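Local structure of post-proline cleaving enzyme (Rickettsia typhi, 4HVT) at residues 26-31 / 595-600; 650-655 / 680-685; 36-41 / 660-665. The protein probably cleaves oligopeptides on the carboxyl side of proline, as a serine peptidase of the prolyl oligopeptidase family. All coordinates share one frame; numbering follows the deposited sequence. Where two conformers were deposited one is given.

In the fold
All three contacts lie beside the alpha/beta-hydrolase part of the enzyme, on one side of the chain's centre. Contact 1 is the surface one, a salt-bridge network centred about 23 Å from the centre of the chain. Contact 3, though farthest out at about 28 Å, is partly buried and packs aromatic and aliphatic groups between two helices. Contact 2, also partly buried, lies deeper, about 13 Å from the centre, and holds the histidine of a probable catalytic triad in apolar packing. Contacts 1 and 3 tie the N-terminal arm to the C-terminal catalytic region; contact 2 joins two loops of that region. Helix 655-664 connects them: contact 2 ends at its start, where Trp655 touches Glu28 and Arg597, and contact 3 lies farther along it.

Contact 1: 26-31 / 595-600; sequences FLEEAE and MIRYKE
Arg597 NH2 is held by two acids at once: it donates to Glu600 OE1 of its own loop at 3.0 Å and, more weakly, to Glu28 OE1 of the N-terminal arm at 3.3 Å. The shortest bond across the contact runs from Arg597 NH1 to Glu28 OE2 at 2.9 Å. The Glu28 carboxylate lies at the edge of the guanidinium but is twisted by 67° against it, and NH1 meets OE2 from above the carboxylate plane. Glu600 also takes the NE side, Arg597 NE reaching its OE2 at 3.0 Å in a nearly straight bond. Four bonds to two carboxylates hold the head in its rotation, and the positive charge probably offsets the repulsion between the acids. Arginine suits this place because its flat head offers N-H groups along several edges at once. Glu28, extended beyond CG, and Arg597 reach toward each other and meet at about a right angle. The network lies at the surface, where the loop between helices 21-24 and 34-51 meets the loop between strand 585-589 and helix 608-611, and both Glu28 and Arg597 rest on Trp655 at the start of helix 655-664.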
loop_
_atom_site.group_PDB
_atom_site.type_symbol
_atom_site.label_atom_id
_atom_site.label_comp_id
_atom_site.label_asym_id
_atom_site.label_seq_id
_atom_site.Cartn_x
_atom_site.Cartn_y
_atom_site.Cartn_z
ATOM N N PHE A 26 20.104 10.610 -21.089
ATOM C CA PHE A 26 20.361 9.152 -20.920
ATOM C C PHE A 26 19.676 8.489 -19.721
ATOM O O PHE A 26 19.345 7.336 -19.784
ATOM C CB PHE A 26 21.887 8.855 -20.889
ATOM C CG PHE A 26 22.614 9.232 -19.584
ATOM C CD1 PHE A 26 22.862 10.549 -19.269
ATOM C CD2 PHE A 26 23.082 8.250 -18.705
ATOM C CE1 PHE A 26 23.544 10.913 -18.120
ATOM C CE2 PHE A 26 23.758 8.595 -17.559
ATOM C CZ PHE A 26 23.978 9.926 -17.238
ATOM N N LEU A 27 19.543 9.210 -18.619
ATOM C CA LEU A 27 18.916 8.695 -17.374
ATOM C C LEU A 27 17.375 8.491 -17.504
ATOM O O LEU A 27 16.729 7.731 -16.745
ATOM C CB LEU A 27 19.193 9.701 -16.270
ATOM C CG LEU A 27 20.643 9.862 -15.825
ATOM C CD1 LEU A 27 20.706 11.068 -14.927
ATOM C CD2 LEU A 27 21.134 8.602 -15.176
ATOM N N GLU A 28 16.770 9.109 -18.517
ATOM C CA GLU A 28 15.322 8.969 -18.768
ATOM C C GLU A 28 14.880 7.557 -19.241
ATOM O O GLU A 28 13.713 7.218 -19.250
ATOM C CB GLU A 28 14.873 10.022 -19.784
ATOM C CG GLU A 28 15.167 11.455 -19.342
ATOM C CD GLU A 28 14.700 12.504 -20.347
ATOM O OE1 GLU A 28 13.912 12.160 -21.220
ATOM O OE2 GLU A 28 15.099 13.657 -20.268
ATOM N N GLU A 29 15.834 6.769 -19.699
ATOM C CA GLU A 29 15.625 5.464 -20.232
ATOM C C GLU A 29 15.887 4.490 -19.097
ATOM O O GLU A 29 17.037 4.419 -18.614
ATOM C CB GLU A 29 16.626 5.248 -21.368
ATOM C CG GLU A 29 16.358 4.042 -22.218
ATOM C CD GLU A 29 17.279 3.904 -23.426
ATOM O OE1 GLU A 29 18.010 4.857 -23.869
ATOM O OE2 GLU A 29 17.266 2.783 -23.948
ATOM N N ALA A 30 14.825 3.801 -18.653
ATOM C CA ALA A 30 14.876 2.908 -17.461
ATOM C C ALA A 30 15.920 1.809 -17.638
ATOM O O ALA A 30 16.667 1.512 -16.715
ATOM C CB ALA A 30 13.533 2.278 -17.180
ATOM N N GLU A 31 15.970 1.247 -18.861
ATOM C CA GLU A 31 16.871 0.154 -19.167
ATOM C C GLU A 31 17.933 0.577 -20.204
ATOM O O GLU A 31 18.195 1.759 -20.433
ATOM C CB GLU A 31 16.053 -1.081 -19.600
ATOM C CG GLU A 31 14.970 -1.494 -18.616
ATOM C CD GLU A 31 14.328 -2.848 -18.912
ATOM O OE1 GLU A 31 13.123 -2.890 -19.225
ATOM O OE2 GLU A 31 15.005 -3.886 -18.844
ATOM N N MET A 595 8.707 17.283 -10.147
ATOM C CA MET A 595 7.301 17.663 -10.195
ATOM C C MET A 595 6.956 18.524 -11.436
ATOM O O MET A 595 5.773 18.742 -11.729
ATOM C CB MET A 595 6.888 18.297 -8.864
ATOM C CG MET A 595 7.199 17.396 -7.646
ATOM S SD MET A 595 6.725 15.677 -7.875
ATOM C CE MET A 595 4.952 15.766 -7.938
ATOM N N ILE A 596 7.967 18.999 -12.184
ATOM C CA ILE A 596 7.685 19.622 -13.476
ATOM C C ILE A 596 7.366 18.572 -14.563
ATOM O O ILE A 596 6.445 18.770 -15.391
ATOM C CB ILE A 596 8.818 20.568 -13.921
ATOM C CG1 ILE A 596 9.112 21.602 -12.826
ATOM C CG2 ILE A 596 8.412 21.276 -15.200
ATOM C CD1 ILE A 596 9.952 22.791 -13.306
ATOM N N ARG A 597 8.124 17.467 -14.561
ATOM C CA ARG A 597 8.100 16.479 -15.639
ATOM C C ARG A 597 7.433 15.162 -15.254
ATOM O O ARG A 597 7.441 14.239 -16.047
ATOM C CB ARG A 597 9.544 16.173 -16.101
ATOM C CG ARG A 597 10.248 17.425 -16.631
ATOM C CD ARG A 597 11.519 17.121 -17.427
ATOM N NE ARG A 597 11.347 16.189 -18.506
ATOM C CZ ARG A 597 12.300 15.417 -19.042
ATOM N NH1 ARG A 597 13.547 15.493 -18.642
ATOM N NH2 ARG A 597 11.991 14.581 -20.022
ATOM N N TYR A 598 6.823 15.110 -14.081
ATOM C CA TYR A 598 6.308 13.814 -13.552
ATOM C C TYR A 598 5.341 13.119 -14.494
ATOM O O TYR A 598 5.304 11.890 -14.523
ATOM C CB TYR A 598 5.721 13.881 -12.119
ATOM C CG TYR A 598 4.371 14.510 -12.009
ATOM C CD1 TYR A 598 3.227 13.745 -12.121
ATOM C CD2 TYR A 598 4.248 15.859 -11.754
ATOM C CE1 TYR A 598 1.991 14.313 -12.021
ATOM C CE2 TYR A 598 3.021 16.454 -11.629
ATOM C CZ TYR A 598 1.870 15.658 -11.746
ATOM O OH TYR A 598 0.614 16.180 -11.635
ATOM N N LYS A 599 4.589 13.885 -15.301
ATOM C CA LYS A 599 3.620 13.242 -16.187
ATOM C C LYS A 599 4.287 12.391 -17.277
ATOM O O LYS A 599 3.627 11.527 -17.854
ATOM C CB LYS A 599 2.677 14.245 -16.886
ATOM C CG LYS A 599 1.806 15.068 -15.942
ATOM C CD LYS A 599 0.805 16.005 -16.617
ATOM C CE LYS A 599 1.378 16.978 -17.671
ATOM N NZ LYS A 599 0.301 17.800 -18.317
ATOM N N GLU A 600 5.546 12.687 -17.591
ATOM C CA GLU A 600 6.266 12.006 -18.653
ATOM C C GLU A 600 6.797 10.640 -18.271
ATOM O O GLU A 600 7.305 9.962 -19.125
ATOM C CB GLU A 600 7.439 12.879 -19.111
ATOM C CG GLU A 600 7.036 14.218 -19.680
ATOM C CD GLU A 600 8.286 15.030 -19.993
ATOM O OE1 GLU A 600 9.088 14.556 -20.843
ATOM O OE2 GLU A 600 8.473 16.133 -19.415
#

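Contact 2: 650-655 / 680-685; sequences QRVHPW and SGHGSG
Arg651 and Val652 pack against His682, the histidine of a probable Ser-His-Asp triad on the alpha/beta-hydrolase fold. Arg651 CB sits over one face of the imidazole, 3.9 Å from the centroid of the His682 ring and 17° off its normal, a CH-pi contact. Val652 approaches the ring obliquely, its CG2 3.7 Å from His682 CE1; a compact branched side chain suits this place because two methyls can meet CE1 together. Polar bonds then fix the ring's rotation: ND1 is hydrogen-bonded to Asp649 and NE2 to Ser566 on the presumed nucleophile elbow, the pattern of a charge relay. Asp649 also accepts from the backbone N of Val652, so the residue packed on the ring is tied to the ring's partner. His682 itself is the centre of an inverse gamma turn, and a water accepts from Gln650 N and, weakly, from His682 N. Arginine gives this site aliphatic carbons near its backbone and a charge farther out, where NE forms a salt bridge with Asp154. Bends at chi2 (73°) and chi3 (52°) fold the chain back, leaving Arg651 NH1 3.7 Å from His682 CD2, which lies over one face of the guanidinium.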
loop_
_atom_site.group_PDB
_atom_site.type_symbol
_atom_site.label_atom_id
_atom_site.label_comp_id
_atom_site.label_asym_id
_atom_site.label_seq_id
_atom_site.Cartn_x
_atom_site.Cartn_y
_atom_site.Cartn_z
ATOM N N GLN A 650 7.870 0.706 -12.313
ATOM C CA GLN A 650 6.924 1.183 -13.293
ATOM C C GLN A 650 5.881 2.173 -12.743
ATOM O O GLN A 650 5.016 2.657 -13.519
ATOM C CB GLN A 650 6.191 -0.023 -13.899
ATOM C CG GLN A 650 7.192 -1.005 -14.506
ATOM C CD GLN A 650 6.512 -2.201 -15.148
ATOM O OE1 GLN A 650 5.609 -2.765 -14.564
ATOM N NE2 GLN A 650 6.939 -2.561 -16.395
ATOM N N ARG A 651 5.888 2.429 -11.448
ATOM C CA ARG A 651 4.932 3.346 -10.836
ATOM C C ARG A 651 5.437 4.777 -11.122
ATOM O O ARG A 651 4.822 5.508 -11.869
ATOM C CB ARG A 651 4.815 3.074 -9.334
ATOM C CG ARG A 651 3.618 3.695 -8.632
ATOM C CD ARG A 651 2.284 2.998 -8.982
ATOM N NE ARG A 651 2.501 1.590 -8.744
ATOM C CZ ARG A 651 2.561 1.031 -7.546
ATOM N NH1 ARG A 651 2.243 1.738 -6.445
ATOM N NH2 ARG A 651 2.997 -0.228 -7.415
ATOM N N VAL A 652 6.574 5.166 -10.542
ATOM C CA VAL A 652 7.070 6.514 -10.691
ATOM C C VAL A 652 8.196 6.638 -11.727
ATOM O O VAL A 652 8.386 7.728 -12.252
ATOM C CB VAL A 652 7.559 7.124 -9.345
ATOM C CG1 VAL A 652 6.438 7.223 -8.333
ATOM C CG2 VAL A 652 8.660 6.285 -8.748
ATOM N N HIS A 653 8.930 5.553 -11.996
ATOM C CA HIS A 653 10.081 5.508 -12.900
ATOM C C HIS A 653 11.367 5.873 -12.125
ATOM O O HIS A 653 11.364 6.762 -11.312
ATOM C CB HIS A 653 9.890 6.416 -14.109
ATOM C CG HIS A 653 10.859 6.169 -15.237
ATOM N ND1 HIS A 653 12.182 6.545 -15.209
ATOM C CD2 HIS A 653 10.655 5.653 -16.471
ATOM C CE1 HIS A 653 12.769 6.212 -16.341
ATOM N NE2 HIS A 653 11.846 5.696 -17.140
ATOM N N PRO A 654 12.455 5.175 -12.386
ATOM C CA PRO A 654 13.706 5.582 -11.675
ATOM C C PRO A 654 14.315 6.946 -11.987
ATOM O O PRO A 654 15.233 7.359 -11.281
ATOM C CB PRO A 654 14.712 4.512 -12.099
ATOM C CG PRO A 654 14.219 3.956 -13.398
ATOM C CD PRO A 654 12.702 4.033 -13.284
ATOM N N TRP A 655 13.829 7.626 -13.039
ATOM C CA TRP A 655 14.270 8.964 -13.391
ATOM C C TRP A 655 14.352 9.870 -12.156
ATOM O O TRP A 655 15.308 10.564 -11.946
ATOM C CB TRP A 655 13.302 9.603 -14.373
ATOM C CG TRP A 655 13.426 11.108 -14.491
ATOM C CD1 TRP A 655 12.566 12.043 -14.036
ATOM C CD2 TRP A 655 14.500 11.829 -15.100
ATOM N NE1 TRP A 655 12.994 13.296 -14.323
ATOM C CE2 TRP A 655 14.178 13.211 -15.001
ATOM C CE3 TRP A 655 15.667 11.446 -15.748
ATOM C CZ2 TRP A 655 14.995 14.208 -15.504
ATOM C CZ3 TRP A 655 16.478 12.466 -16.284
ATOM C CH2 TRP A 655 16.135 13.816 -16.130
ATOM N N SER A 680 13.540 -4.695 -7.885
ATOM C CA SER A 680 12.606 -4.482 -6.758
ATOM C C SER A 680 11.298 -3.869 -7.181
ATOM O O SER A 680 10.225 -4.120 -6.550
ATOM C CB SER A 680 13.173 -3.536 -5.684
ATOM O OG SER A 680 13.342 -2.206 -6.180
ATOM N N GLY A 681 11.371 -3.041 -8.218
ATOM C CA GLY A 681 10.211 -2.208 -8.553
ATOM C C GLY A 681 9.975 -1.162 -7.471
ATOM O O GLY A 681 10.936 -0.716 -6.798
ATOM N N HIS A 682 8.715 -0.763 -7.301
ATOM C CA HIS A 682 8.318 0.304 -6.388
ATOM C C HIS A 682 8.213 -0.223 -4.948
ATOM O O HIS A 682 7.127 -0.379 -4.409
ATOM C CB HIS A 682 7.011 0.921 -6.834
ATOM C CG HIS A 682 6.752 2.276 -6.274
ATOM N ND1 HIS A 682 7.579 3.356 -6.524
ATOM C CD2 HIS A 682 5.720 2.744 -5.526
ATOM C CE1 HIS A 682 7.086 4.422 -5.916
ATOM N NE2 HIS A 682 5.942 4.082 -5.326
ATOM N N GLY A 683 9.349 -0.521 -4.360
ATOM C CA GLY A 683 9.409 -1.110 -3.017
ATOM C C GLY A 683 10.814 -1.461 -2.613
ATOM O O GLY A 683 11.751 -1.100 -3.307
ATOM N N SER A 684 10.954 -2.216 -1.526
ATOM C CA SER A 684 12.276 -2.481 -0.929
ATOM C C SER A 684 13.014 -3.688 -1.496
ATOM O O SER A 684 14.179 -3.881 -1.211
ATOM C CB SER A 684 12.109 -2.699 0.563
ATOM O OG SER A 684 11.504 -3.962 0.845
ATOM N N GLY A 685 12.321 -4.528 -2.271
ATOM C CA GLY A 685 12.963 -5.710 -2.848
ATOM C C GLY A 685 11.884 -6.717 -3.212
ATOM O O GLY A 685 10.928 -6.908 -2.468
HETATM O O HOH W 1 6.777 -1.319 -10.126
#

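Contact 3: 36-41 / 660-665; sequences LEWAKE and FEYVLA
Trp38 meets Glu661 and Tyr662 across the gap between two helices. Two residues earlier on helix 34-51, Leu36 packs on Arg658 of helix 655-664. Trp38 is the one residue of 36-41 that touches 660-665. With CG anti to the backbone N (chi1 178°), its indole extends from the helix, and the outer part of the six-membered ring does the touching. Trp38 CH2 lies 3.5 Å from Glu661 CG, reached obliquely, while Trp38 CZ2 stands 3.9 Å from Tyr662 CD2 and arrives at the edge of the phenol ring, near its plane. A large side chain is needed here, since even the nearest CA atoms, those of Trp38 and Tyr662, are 9.8 Å apart. This joins the N-terminal arm to helix 655-664, which connects the parallel neighbouring strands 640-646 and 672-677, a beta-alpha-beta crossover of the alpha/beta-hydrolase fold. Phe26 packs edge-to-face with the same indole, and Leu27 touches it too. Ala39 comes next, its small methyl fitting against Glu676 of strand 672-677. Just past Glu41, Arg42 forms a salt bridge through NE with Glu661 OE2. While CG of Glu661 stays against the indole, the bend at chi2 (60°) carries the carboxylate off to Arg42 and Thr672; Glu661 is buried, and its OE1 is hydrogen-bonded to Thr672 OG1.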
loop_
_atom_site.group_PDB
_atom_site.type_symbol
_atom_site.label_atom_id
_atom_site.label_comp_id
_atom_site.label_asym_id
_atom_site.label_seq_id
_atom_site.Cartn_x
_atom_site.Cartn_y
_atom_site.Cartn_z
ATOM N N LEU A 36 22.065 2.407 -16.927
ATOM C CA LEU A 36 22.312 1.218 -16.074
ATOM C C LEU A 36 23.747 1.112 -15.568
ATOM O O LEU A 36 23.980 0.786 -14.398
ATOM C CB LEU A 36 21.938 -0.078 -16.793
ATOM C CG LEU A 36 20.482 -0.159 -17.226
ATOM C CD1 LEU A 36 20.277 -1.371 -18.127
ATOM C CD2 LEU A 36 19.553 -0.194 -16.018
ATOM N N GLU A 37 24.705 1.407 -16.439
ATOM C CA GLU A 37 26.099 1.417 -16.060
ATOM C C GLU A 37 26.398 2.520 -15.021
ATOM O O GLU A 37 27.029 2.256 -14.008
ATOM C CB GLU A 37 27.002 1.578 -17.284
ATOM N N TRP A 38 25.895 3.725 -15.283
ATOM C CA TRP A 38 26.050 4.878 -14.408
ATOM C C TRP A 38 25.500 4.495 -13.034
ATOM O O TRP A 38 26.165 4.656 -12.025
ATOM C CB TRP A 38 25.302 6.094 -15.018
ATOM C CG TRP A 38 25.342 7.364 -14.172
ATOM C CD1 TRP A 38 26.238 8.346 -14.256
ATOM C CD2 TRP A 38 24.397 7.768 -13.171
ATOM N NE1 TRP A 38 25.958 9.355 -13.368
ATOM C CE2 TRP A 38 24.832 9.009 -12.667
ATOM C CE3 TRP A 38 23.239 7.193 -12.648
ATOM C CZ2 TRP A 38 24.151 9.699 -11.666
ATOM C CZ3 TRP A 38 22.565 7.872 -11.663
ATOM C CH2 TRP A 38 23.028 9.113 -11.169
ATOM N N ALA A 39 24.276 3.972 -13.036
ATOM C CA ALA A 39 23.621 3.580 -11.812
ATOM C C ALA A 39 24.342 2.460 -11.059
ATOM O O ALA A 39 24.457 2.562 -9.841
ATOM C CB ALA A 39 22.163 3.204 -12.092
ATOM N N LYS A 40 24.762 1.394 -11.760
ATOM C CA LYS A 40 25.554 0.266 -11.166
ATOM C C LYS A 40 26.803 0.723 -10.456
ATOM O O LYS A 40 27.105 0.265 -9.342
ATOM C CB LYS A 40 25.926 -0.761 -12.248
ATOM N N GLU A 41 27.510 1.654 -11.087
ATOM C CA GLU A 41 28.756 2.194 -10.520
ATOM C C GLU A 41 28.515 2.972 -9.243
ATOM O O GLU A 41 29.236 2.803 -8.271
ATOM C CB GLU A 41 29.510 3.070 -11.530
ATOM C CG GLU A 41 30.608 2.299 -12.234
ATOM C CD GLU A 41 30.092 0.953 -12.728
ATOM O OE1 GLU A 41 30.456 -0.084 -12.105
ATOM O OE2 GLU A 41 29.293 0.933 -13.697
ATOM N N PHE A 660 17.920 13.321 -9.108
ATOM C CA PHE A 660 18.246 13.926 -7.852
ATOM C C PHE A 660 19.724 13.606 -7.513
ATOM O O PHE A 660 20.417 14.460 -7.103
ATOM C CB PHE A 660 17.332 13.402 -6.804
ATOM C CG PHE A 660 17.317 14.179 -5.526
ATOM C CD1 PHE A 660 17.269 15.559 -5.523
ATOM C CD2 PHE A 660 17.170 13.490 -4.320
ATOM C CE1 PHE A 660 17.223 16.255 -4.353
ATOM C CE2 PHE A 660 17.096 14.182 -3.152
ATOM C CZ PHE A 660 17.098 15.583 -3.177
ATOM N N GLU A 661 20.109 12.327 -7.632
ATOM C CA GLU A 661 21.525 11.913 -7.426
ATOM C C GLU A 661 22.450 12.684 -8.383
ATOM O O GLU A 661 23.508 13.179 -8.003
ATOM C CB GLU A 661 21.671 10.427 -7.681
ATOM C CG GLU A 661 23.067 9.828 -7.748
ATOM C CD GLU A 661 23.881 9.999 -6.463
ATOM O OE1 GLU A 661 23.427 10.578 -5.434
ATOM O OE2 GLU A 661 25.070 9.591 -6.500
ATOM N N TYR A 662 22.058 12.744 -9.646
ATOM C CA TYR A 662 22.925 13.377 -10.644
ATOM C C TYR A 662 23.194 14.836 -10.307
ATOM O O TYR A 662 24.355 15.285 -10.371
ATOM C CB TYR A 662 22.335 13.225 -12.040
ATOM C CG TYR A 662 23.256 13.779 -13.139
ATOM C CD1 TYR A 662 23.238 15.110 -13.475
ATOM C CD2 TYR A 662 24.067 12.926 -13.838
ATOM C CE1 TYR A 662 24.066 15.597 -14.484
ATOM C CE2 TYR A 662 24.906 13.376 -14.817
ATOM C CZ TYR A 662 24.895 14.703 -15.142
ATOM O OH TYR A 662 25.727 15.096 -16.131
ATOM N N VAL A 663 22.149 15.573 -9.938
ATOM C CA VAL A 663 22.307 16.979 -9.594
ATOM C C VAL A 663 23.009 17.169 -8.249
ATOM O O VAL A 663 23.915 17.995 -8.136
ATOM C CB VAL A 663 20.974 17.755 -9.641
ATOM C CG1 VAL A 663 21.234 19.245 -9.409
ATOM C CG2 VAL A 663 20.333 17.539 -10.990
ATOM N N LEU A 664 22.621 16.393 -7.227
ATOM C CA LEU A 664 23.202 16.575 -5.908
ATOM C C LEU A 664 24.655 16.163 -5.900
ATOM O O LEU A 664 25.492 16.785 -5.210
ATOM C CB LEU A 664 22.426 15.766 -4.856
ATOM C CG LEU A 664 21.388 16.520 -4.044
ATOM C CD1 LEU A 664 20.746 15.526 -3.070
ATOM C CD2 LEU A 664 22.018 17.643 -3.242
ATOM N N ALA A 665 24.974 15.101 -6.634
ATOM C CA ALA A 665 26.389 14.678 -6.772
ATOM C C ALA A 665 27.296 15.852 -7.026
ATOM O O ALA A 665 28.473 15.831 -6.613
ATOM C CB ALA A 665 26.555 13.683 -7.917
#